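Local coordinates for protein phosphatidylinositide phosphatase SAC2 (Homo sapiens, PDB 4XUU) that dephosphorylates phosphatidylinositol 4-phosphate, probably for endocytic recycling, the present chain being its homodimer-forming hSac2 domain of pleckstrin-homology type, at residues A[23-34]-A[46-57]; A[96-104]-A[112-120]. All coordinates share one frame; numbering follows the deposited sequence.

Contact 1. Residues A[23-34]-A[46-57]; sequences DEKFHGGWALID and DVDVLLLLSNSA
Strands 26-34 and 48-54 pair antiparallel, with Leu32 facing Val49 and Trp30 facing Leu51 as hydrogen-bonded pairs, and their axes cross at 137° with a closest approach of 4.4 Å. They are the first two strands of the sheet of the hSac2 domain, a pleckstrin-homology-type domain. Near the start of strand 26-34 a classic beta bulge sets both His27 and Gly28 against Leu53. The evidence lies in the carbonyl of Leu53, whose O takes the backbone N of His27 at 2.9 Å and a second, weak bond from the N of Gly28; beyond the bulge regular pairing runs on to Ile33 and Asp48. On the sheet face that carries Trp30, Leu32, Val49, Leu51 and Leu53, CG of Trp30 lies beside its own backbone N, and with chi2 at -95° the six-membered ring reaches strand 48-54. There Trp30 CE3 lies 3.9 Å from Leu51 CD2, while Leu53 CB meets the edge of the indole, 4.0 Å from Trp30 CZ3. Leu32 CD1 approaches the same Leu51 CD2 at 4.0 Å, so that methyl touches two residues of the opposing strand. Helix 129-145 packs on this face through Ile135 and Leu139. Trp30 also meets Trp30 of the second subunit, and Gly28 to Trp30 pair antiparallel with a strand of that chain, continuing the sheet across the dimer. Just before strand 26-34, on the bulge side, buried Glu24 forms a salt bridge to Arg75 through OE2 and a hydrogen bond to Tyr59 through OE1. Ser54 OG bonds both within its own segment and across to Glu24: it accepts from Ser56 N, an ST turn, and also from Ala57 N, which makes an ST motif, and it donates to Glu24 OE1 at 2.7 Å, meeting that oxygen 46° above the carboxylate plane.

Contact 2. Residues A[96-104]-A[112-120]; sequences PKFSCMRLH and GYFHTLRAV
Phe98 and Arg118 are stacked at one end of the beta hairpin formed by strands 99-107 and 110-119, the guanidinium lying over the ring with the two planes only 19° apart. Arg118 CZ is 3.9 Å from the centroid of the Phe98 ring, a cation-pi distance, and Arg118 CD sits over the same ring, 3.5 Å from that centroid. Arg102 meets Phe114 differently. The extended first part of its chain (chi1 -171°) lays CD over a face of the Phe114 ring, 4.0 Å from its centroid, while guanidinium and ring planes stand 35° apart. A bend at chi3 then directs Arg102 NE to Thr116 OG1, bonded at 2.9 Å with the oxygen close to the guanidinium plane. Asp36 completes the cluster, salt-bridged to Arg102 NH2 and hydrogen-bonded to Thr116 OG1. With an alanine at Arg102, Asp36 would probably be left without its charged mate and Phe114 without the chain packed on its face. Beyond Phe114, the His104 side chain points the same way as that of Phe114, with Phe114 CB over its ring face, and His104 NE2 is hydrogen-bonded to Glu85. On the other face of the hairpin, whose Met101 (selenomethionine) touches helix 129-145, two side chains cross at about a right angle, placing Leu103 CD1 4.1 Å from Leu117 CD1.

From the N terminus, helix 4-19 leads into contact 1, which closes a loop of 11 residues without helix or strand between residues 23-34 and 46-57. The chain then adds strands 57-63, 70-77 and 81-88 before contact 2 closes the hairpin of strands 99-107 and 110-119, with seven residues, mostly strand, between its segments. The two contacts follow in series, neither enclosing nor crossing the other. In space they join, because strands 26-34 and 110-119 are neighbours in one sheet: Ile33 O lies 2.8 Å from Arg118 N, a probable hydrogen bond. The disulfide from Cys35 to Cys100 ties the region just beyond strand 26-34 to the hairpin, and helix 129-145 packs against both contacts.

Contact 1. Residues A[23-34]-A[46-57]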
# COMPACT_ATOMS: atom_id res chain seq x y z
N ASP A 23 31.70 -7.43 -9.68
CA ASP A 23 31.46 -6.74 -8.42
C ASP A 23 29.98 -6.63 -8.02
O ASP A 23 29.67 -6.31 -6.88
CB ASP A 23 32.11 -5.35 -8.45
CG ASP A 23 31.71 -4.52 -9.67
OD1 ASP A 23 31.01 -5.05 -10.57
OD2 ASP A 23 32.09 -3.34 -9.73
N GLU A 24 29.08 -6.90 -8.96
CA GLU A 24 27.64 -6.74 -8.71
C GLU A 24 26.95 -8.01 -8.21
O GLU A 24 27.33 -9.13 -8.57
CB GLU A 24 26.93 -6.21 -9.96
CG GLU A 24 27.26 -4.75 -10.29
CD GLU A 24 26.61 -4.26 -11.57
OE1 GLU A 24 25.44 -4.60 -11.82
OE2 GLU A 24 27.27 -3.52 -12.32
N LYS A 25 25.93 -7.82 -7.38
CA LYS A 25 25.07 -8.91 -6.92
C LYS A 25 23.62 -8.72 -7.35
O LYS A 25 23.09 -7.61 -7.32
CB LYS A 25 25.14 -9.07 -5.40
CG LYS A 25 26.25 -9.99 -4.95
CD LYS A 25 26.32 -10.09 -3.44
CE LYS A 25 27.62 -10.78 -3.02
NZ LYS A 25 27.73 -10.88 -1.54
N PHE A 26 23.01 -9.82 -7.76
CA PHE A 26 21.61 -9.86 -8.16
C PHE A 26 20.70 -9.66 -6.95
O PHE A 26 20.91 -10.26 -5.91
CB PHE A 26 21.32 -11.19 -8.85
CG PHE A 26 19.90 -11.37 -9.26
CD1 PHE A 26 19.41 -10.75 -10.41
CD2 PHE A 26 19.04 -12.19 -8.52
CE1 PHE A 26 18.08 -10.93 -10.80
CE2 PHE A 26 17.72 -12.38 -8.90
CZ PHE A 26 17.23 -11.75 -10.05
N HIS A 27 19.70 -8.80 -7.11
CA HIS A 27 18.71 -8.54 -6.08
C HIS A 27 17.34 -9.05 -6.52
O HIS A 27 16.61 -9.66 -5.74
CB HIS A 27 18.63 -7.05 -5.77
CG HIS A 27 19.67 -6.57 -4.80
ND1 HIS A 27 19.58 -5.36 -4.14
CD2 HIS A 27 20.81 -7.16 -4.35
CE1 HIS A 27 20.62 -5.22 -3.35
NE2 HIS A 27 21.38 -6.29 -3.45
N GLY A 28 17.01 -8.80 -7.79
CA GLY A 28 15.69 -9.10 -8.30
C GLY A 28 15.55 -8.82 -9.78
O GLY A 28 16.37 -8.11 -10.38
N GLY A 29 14.50 -9.40 -10.37
CA GLY A 29 14.22 -9.31 -11.80
C GLY A 29 12.76 -9.58 -12.07
O GLY A 29 12.13 -10.38 -11.37
N TRP A 30 12.20 -8.90 -13.07
CA TRP A 30 10.77 -9.00 -13.36
C TRP A 30 10.49 -8.97 -14.86
O TRP A 30 11.13 -8.22 -15.61
CB TRP A 30 9.99 -7.86 -12.68
CG TRP A 30 10.26 -7.75 -11.21
CD1 TRP A 30 9.52 -8.30 -10.20
CD2 TRP A 30 11.33 -7.04 -10.58
NE1 TRP A 30 10.07 -7.98 -8.99
CE2 TRP A 30 11.18 -7.21 -9.19
CE3 TRP A 30 12.41 -6.28 -11.06
CZ2 TRP A 30 12.07 -6.65 -8.27
CZ3 TRP A 30 13.30 -5.72 -10.15
CH2 TRP A 30 13.12 -5.91 -8.77
N ALA A 31 9.54 -9.78 -15.30
CA ALA A 31 9.05 -9.74 -16.67
C ALA A 31 7.97 -8.68 -16.75
O ALA A 31 7.03 -8.69 -15.95
CB ALA A 31 8.50 -11.10 -17.08
N LEU A 32 8.12 -7.77 -17.70
CA LEU A 32 7.16 -6.68 -17.88
C LEU A 32 6.82 -6.43 -19.35
O LEU A 32 7.30 -7.13 -20.24
CB LEU A 32 7.67 -5.39 -17.21
CG LEU A 32 7.99 -5.40 -15.71
CD1 LEU A 32 8.80 -4.17 -15.33
CD2 LEU A 32 6.74 -5.50 -14.84
N ILE A 33 5.96 -5.44 -19.58
CA ILE A 33 5.53 -5.06 -20.92
C ILE A 33 5.69 -3.55 -21.07
O ILE A 33 5.43 -2.80 -20.13
CB ILE A 33 4.05 -5.47 -21.17
CG1 ILE A 33 3.92 -7.00 -21.14
CG2 ILE A 33 3.53 -4.92 -22.50
CD1 ILE A 33 2.49 -7.49 -20.99
N ASP A 34 6.15 -3.12 -22.25
CA ASP A 34 6.26 -1.71 -22.61
C ASP A 34 4.86 -1.09 -22.66
O ASP A 34 3.97 -1.61 -23.33
CB ASP A 34 6.95 -1.58 -23.97
CG ASP A 34 7.22 -0.13 -24.37
OD1 ASP A 34 7.24 0.77 -23.50
OD2 ASP A 34 7.44 0.12 -25.57
N ASP A 46 2.02 -6.86 -27.62
CA ASP A 46 2.81 -6.52 -26.43
C ASP A 46 4.31 -6.62 -26.68
O ASP A 46 4.79 -7.63 -27.20
CB ASP A 46 2.44 -7.43 -25.26
CG ASP A 46 1.00 -7.26 -24.81
OD1 ASP A 46 0.22 -6.54 -25.48
OD2 ASP A 46 0.64 -7.86 -23.78
N VAL A 47 5.03 -5.57 -26.32
CA VAL A 47 6.49 -5.62 -26.32
C VAL A 47 6.97 -6.08 -24.95
O VAL A 47 6.75 -5.40 -23.95
CB VAL A 47 7.12 -4.25 -26.69
CG1 VAL A 47 8.65 -4.31 -26.61
CG2 VAL A 47 6.68 -3.81 -28.08
N ASP A 48 7.60 -7.26 -24.91
CA ASP A 48 8.16 -7.81 -23.68
C ASP A 48 9.38 -7.03 -23.22
O ASP A 48 10.21 -6.62 -24.03
CB ASP A 48 8.53 -9.28 -23.86
CG ASP A 48 7.33 -10.21 -23.83
OD1 ASP A 48 6.20 -9.75 -23.51
OD2 ASP A 48 7.50 -11.41 -24.14
N VAL A 49 9.48 -6.84 -21.91
CA VAL A 49 10.58 -6.12 -21.29
C VAL A 49 11.12 -6.89 -20.09
O VAL A 49 10.35 -7.39 -19.26
CB VAL A 49 10.16 -4.70 -20.83
CG1 VAL A 49 11.31 -4.01 -20.10
CG2 VAL A 49 9.70 -3.85 -22.01
N LEU A 50 12.44 -7.01 -20.01
CA LEU A 50 13.08 -7.59 -18.84
C LEU A 50 13.75 -6.49 -18.00
O LEU A 50 14.53 -5.70 -18.52
CB LEU A 50 14.09 -8.67 -19.24
CG LEU A 50 14.83 -9.38 -18.09
CD1 LEU A 50 13.90 -10.33 -17.30
CD2 LEU A 50 16.05 -10.13 -18.59
N LEU A 51 13.41 -6.45 -16.71
CA LEU A 51 14.01 -5.51 -15.78
C LEU A 51 14.79 -6.27 -14.71
O LEU A 51 14.22 -7.10 -14.00
CB LEU A 51 12.95 -4.62 -15.14
CG LEU A 51 13.35 -3.65 -14.01
CD1 LEU A 51 14.26 -2.52 -14.51
CD2 LEU A 51 12.11 -3.07 -13.34
N LEU A 52 16.09 -6.00 -14.62
CA LEU A 52 16.93 -6.63 -13.61
C LEU A 52 17.46 -5.60 -12.64
O LEU A 52 17.75 -4.47 -13.01
CB LEU A 52 18.10 -7.39 -14.25
CG LEU A 52 17.82 -8.41 -15.37
CD1 LEU A 52 19.13 -8.89 -16.00
CD2 LEU A 52 16.99 -9.60 -14.88
N LEU A 53 17.60 -6.00 -11.38
CA LEU A 53 18.14 -5.10 -10.38
C LEU A 53 19.36 -5.71 -9.69
O LEU A 53 19.28 -6.79 -9.09
CB LEU A 53 17.05 -4.71 -9.36
CG LEU A 53 17.46 -3.84 -8.17
CD1 LEU A 53 17.97 -2.46 -8.62
CD2 LEU A 53 16.31 -3.72 -7.16
N SER A 54 20.48 -5.02 -9.80
CA SER A 54 21.65 -5.37 -8.99
C SER A 54 21.79 -4.37 -7.84
O SER A 54 20.97 -3.47 -7.69
CB SER A 54 22.93 -5.40 -9.84
OG SER A 54 23.51 -4.11 -9.95
N ASN A 55 22.84 -4.55 -7.04
CA ASN A 55 23.11 -3.66 -5.91
C ASN A 55 23.50 -2.24 -6.34
O ASN A 55 23.43 -1.31 -5.54
CB ASN A 55 24.19 -4.26 -5.02
CG ASN A 55 25.56 -4.28 -5.68
OD1 ASN A 55 26.45 -3.52 -5.29
ND2 ASN A 55 25.73 -5.12 -6.68
N SER A 56 23.89 -2.08 -7.60
CA SER A 56 24.41 -0.80 -8.07
C SER A 56 23.81 -0.30 -9.39
O SER A 56 24.04 0.83 -9.79
CB SER A 56 25.92 -0.89 -8.22
OG SER A 56 26.27 -1.74 -9.29
N ALA A 57 23.04 -1.16 -10.06
CA ALA A 57 22.49 -0.83 -11.37
C ALA A 57 21.18 -1.56 -11.64
O ALA A 57 20.88 -2.58 -11.01
CB ALA A 57 23.50 -1.17 -12.45
O HOH W 1 28.96 -1.93 -9.43

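Contact 2. Residues A[96-104]-A[112-120]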
# COMPACT_ATOMS: atom_id res chain seq x y z
N PRO A 96 -8.33 5.05 -19.40
CA PRO A 96 -7.16 4.20 -19.16
C PRO A 96 -7.58 2.93 -18.42
O PRO A 96 -8.40 3.00 -17.50
CB PRO A 96 -6.26 5.08 -18.27
CG PRO A 96 -7.17 6.08 -17.66
CD PRO A 96 -8.27 6.32 -18.65
N LYS A 97 -7.04 1.79 -18.84
CA LYS A 97 -7.40 0.51 -18.24
C LYS A 97 -6.52 0.22 -17.03
O LYS A 97 -7.01 0.17 -15.90
CB LYS A 97 -7.31 -0.63 -19.26
CG LYS A 97 -8.21 -0.49 -20.49
CD LYS A 97 -7.44 0.07 -21.69
CE LYS A 97 -8.31 0.16 -22.94
NZ LYS A 97 -9.38 1.20 -22.83
N PHE A 98 -5.23 0.05 -17.28
CA PHE A 98 -4.27 -0.39 -16.27
C PHE A 98 -3.32 0.73 -15.81
O PHE A 98 -3.26 1.80 -16.41
CB PHE A 98 -3.45 -1.58 -16.79
CG PHE A 98 -3.20 -1.53 -18.28
CD1 PHE A 98 -2.36 -0.57 -18.83
CD2 PHE A 98 -3.82 -2.44 -19.13
CE1 PHE A 98 -2.13 -0.52 -20.21
CE2 PHE A 98 -3.60 -2.39 -20.51
CZ PHE A 98 -2.75 -1.43 -21.05
N SER A 99 -2.59 0.46 -14.73
CA SER A 99 -1.57 1.37 -14.23
C SER A 99 -0.24 1.11 -14.93
O SER A 99 0.03 -0.01 -15.36
CB SER A 99 -1.39 1.20 -12.72
OG SER A 99 -2.64 1.22 -12.06
N CYS A 100 0.58 2.15 -15.04
CA CYS A 100 1.93 2.00 -15.55
C CYS A 100 2.96 2.64 -14.63
O CYS A 100 2.65 3.54 -13.85
CB CYS A 100 2.04 2.52 -16.98
SG CYS A 100 1.06 1.55 -18.15
N MSE A 101 4.19 2.15 -14.74
CA MSE A 101 5.31 2.60 -13.94
C MSE A 101 6.32 3.29 -14.83
O MSE A 101 6.81 2.71 -15.81
CB MSE A 101 5.95 1.41 -13.25
CG MSE A 101 7.03 1.77 -12.26
SE MSE A 101 7.94 0.17 -11.65
CE MSE A 101 9.30 0.98 -10.58
N ARG A 102 6.65 4.53 -14.49
CA ARG A 102 7.55 5.34 -15.28
C ARG A 102 8.87 5.59 -14.54
O ARG A 102 8.88 6.20 -13.47
CB ARG A 102 6.86 6.64 -15.67
CG ARG A 102 7.61 7.49 -16.66
CD ARG A 102 6.66 8.46 -17.32
NE ARG A 102 5.98 7.86 -18.47
CZ ARG A 102 5.02 8.46 -19.17
NH1 ARG A 102 4.61 9.68 -18.86
NH2 ARG A 102 4.47 7.82 -20.20
N LEU A 103 9.96 5.11 -15.12
CA LEU A 103 11.30 5.24 -14.55
C LEU A 103 12.07 6.34 -15.26
O LEU A 103 12.51 6.16 -16.40
CB LEU A 103 12.07 3.92 -14.67
CG LEU A 103 11.42 2.60 -14.21
CD1 LEU A 103 12.29 1.42 -14.61
CD2 LEU A 103 11.17 2.59 -12.72
N HIS A 104 12.21 7.49 -14.60
CA HIS A 104 12.93 8.63 -15.18
C HIS A 104 14.42 8.51 -14.89
O HIS A 104 14.83 8.42 -13.74
CB HIS A 104 12.39 9.95 -14.61
CG HIS A 104 10.95 10.20 -14.91
ND1 HIS A 104 10.53 11.06 -15.90
CD2 HIS A 104 9.82 9.71 -14.34
CE1 HIS A 104 9.21 11.08 -15.94
NE2 HIS A 104 8.75 10.27 -15.00
N GLY A 112 14.74 13.77 -19.29
CA GLY A 112 13.69 13.63 -20.30
C GLY A 112 13.69 12.23 -20.89
O GLY A 112 13.04 11.98 -21.90
N TYR A 113 14.44 11.33 -20.25
CA TYR A 113 14.49 9.93 -20.65
C TYR A 113 13.71 9.09 -19.64
O TYR A 113 13.93 9.19 -18.43
CB TYR A 113 15.94 9.43 -20.69
CG TYR A 113 16.82 10.09 -21.72
CD1 TYR A 113 16.91 9.58 -23.02
CD2 TYR A 113 17.59 11.20 -21.40
CE1 TYR A 113 17.74 10.17 -23.97
CE2 TYR A 113 18.41 11.80 -22.34
CZ TYR A 113 18.48 11.28 -23.62
OH TYR A 113 19.29 11.89 -24.55
N PHE A 114 12.81 8.25 -20.15
CA PHE A 114 12.03 7.37 -19.27
C PHE A 114 11.52 6.09 -19.92
O PHE A 114 11.23 6.04 -21.11
CB PHE A 114 10.89 8.12 -18.56
CG PHE A 114 9.98 8.89 -19.49
CD1 PHE A 114 8.93 8.27 -20.15
CD2 PHE A 114 10.16 10.27 -19.66
CE1 PHE A 114 8.08 9.00 -20.99
CE2 PHE A 114 9.32 11.00 -20.50
CZ PHE A 114 8.28 10.37 -21.16
N HIS A 115 11.44 5.04 -19.10
CA HIS A 115 10.83 3.78 -19.48
C HIS A 115 9.46 3.72 -18.85
O HIS A 115 9.30 4.02 -17.67
CB HIS A 115 11.67 2.61 -18.98
CG HIS A 115 13.06 2.60 -19.50
ND1 HIS A 115 13.36 2.31 -20.81
CD2 HIS A 115 14.25 2.84 -18.88
CE1 HIS A 115 14.67 2.37 -20.99
NE2 HIS A 115 15.23 2.69 -19.83
N THR A 116 8.46 3.33 -19.63
CA THR A 116 7.11 3.19 -19.11
C THR A 116 6.66 1.75 -19.24
O THR A 116 6.45 1.23 -20.34
CB THR A 116 6.13 4.14 -19.81
OG1 THR A 116 6.70 5.46 -19.89
CG2 THR A 116 4.82 4.22 -19.05
N LEU A 117 6.52 1.10 -18.08
CA LEU A 117 6.33 -0.34 -18.03
C LEU A 117 5.07 -0.73 -17.27
O LEU A 117 4.60 0.02 -16.41
CB LEU A 117 7.56 -1.00 -17.39
CG LEU A 117 8.92 -0.56 -17.94
CD1 LEU A 117 10.07 -1.03 -17.05
CD2 LEU A 117 9.13 -1.01 -19.39
N ARG A 118 4.52 -1.89 -17.59
CA ARG A 118 3.40 -2.44 -16.84
C ARG A 118 3.56 -3.95 -16.68
O ARG A 118 4.40 -4.57 -17.33
CB ARG A 118 2.05 -2.09 -17.48
CG ARG A 118 1.76 -2.77 -18.82
CD ARG A 118 0.28 -2.75 -19.11
NE ARG A 118 -0.03 -3.18 -20.47
CZ ARG A 118 -0.55 -4.36 -20.80
NH1 ARG A 118 -0.84 -5.26 -19.86
NH2 ARG A 118 -0.78 -4.64 -22.07
N ALA A 119 2.74 -4.52 -15.80
CA ALA A 119 2.84 -5.93 -15.49
C ALA A 119 1.92 -6.76 -16.39
O ALA A 119 0.82 -6.32 -16.73
CB ALA A 119 2.52 -6.17 -14.02
N VAL A 120 2.39 -7.94 -16.77
CA VAL A 120 1.58 -8.89 -17.53
C VAL A 120 0.57 -9.56 -16.60
O VAL A 120 0.95 -10.28 -15.68
CB VAL A 120 2.46 -9.93 -18.32
CG1 VAL A 120 3.70 -10.34 -17.51
CG2 VAL A 120 1.63 -11.14 -18.75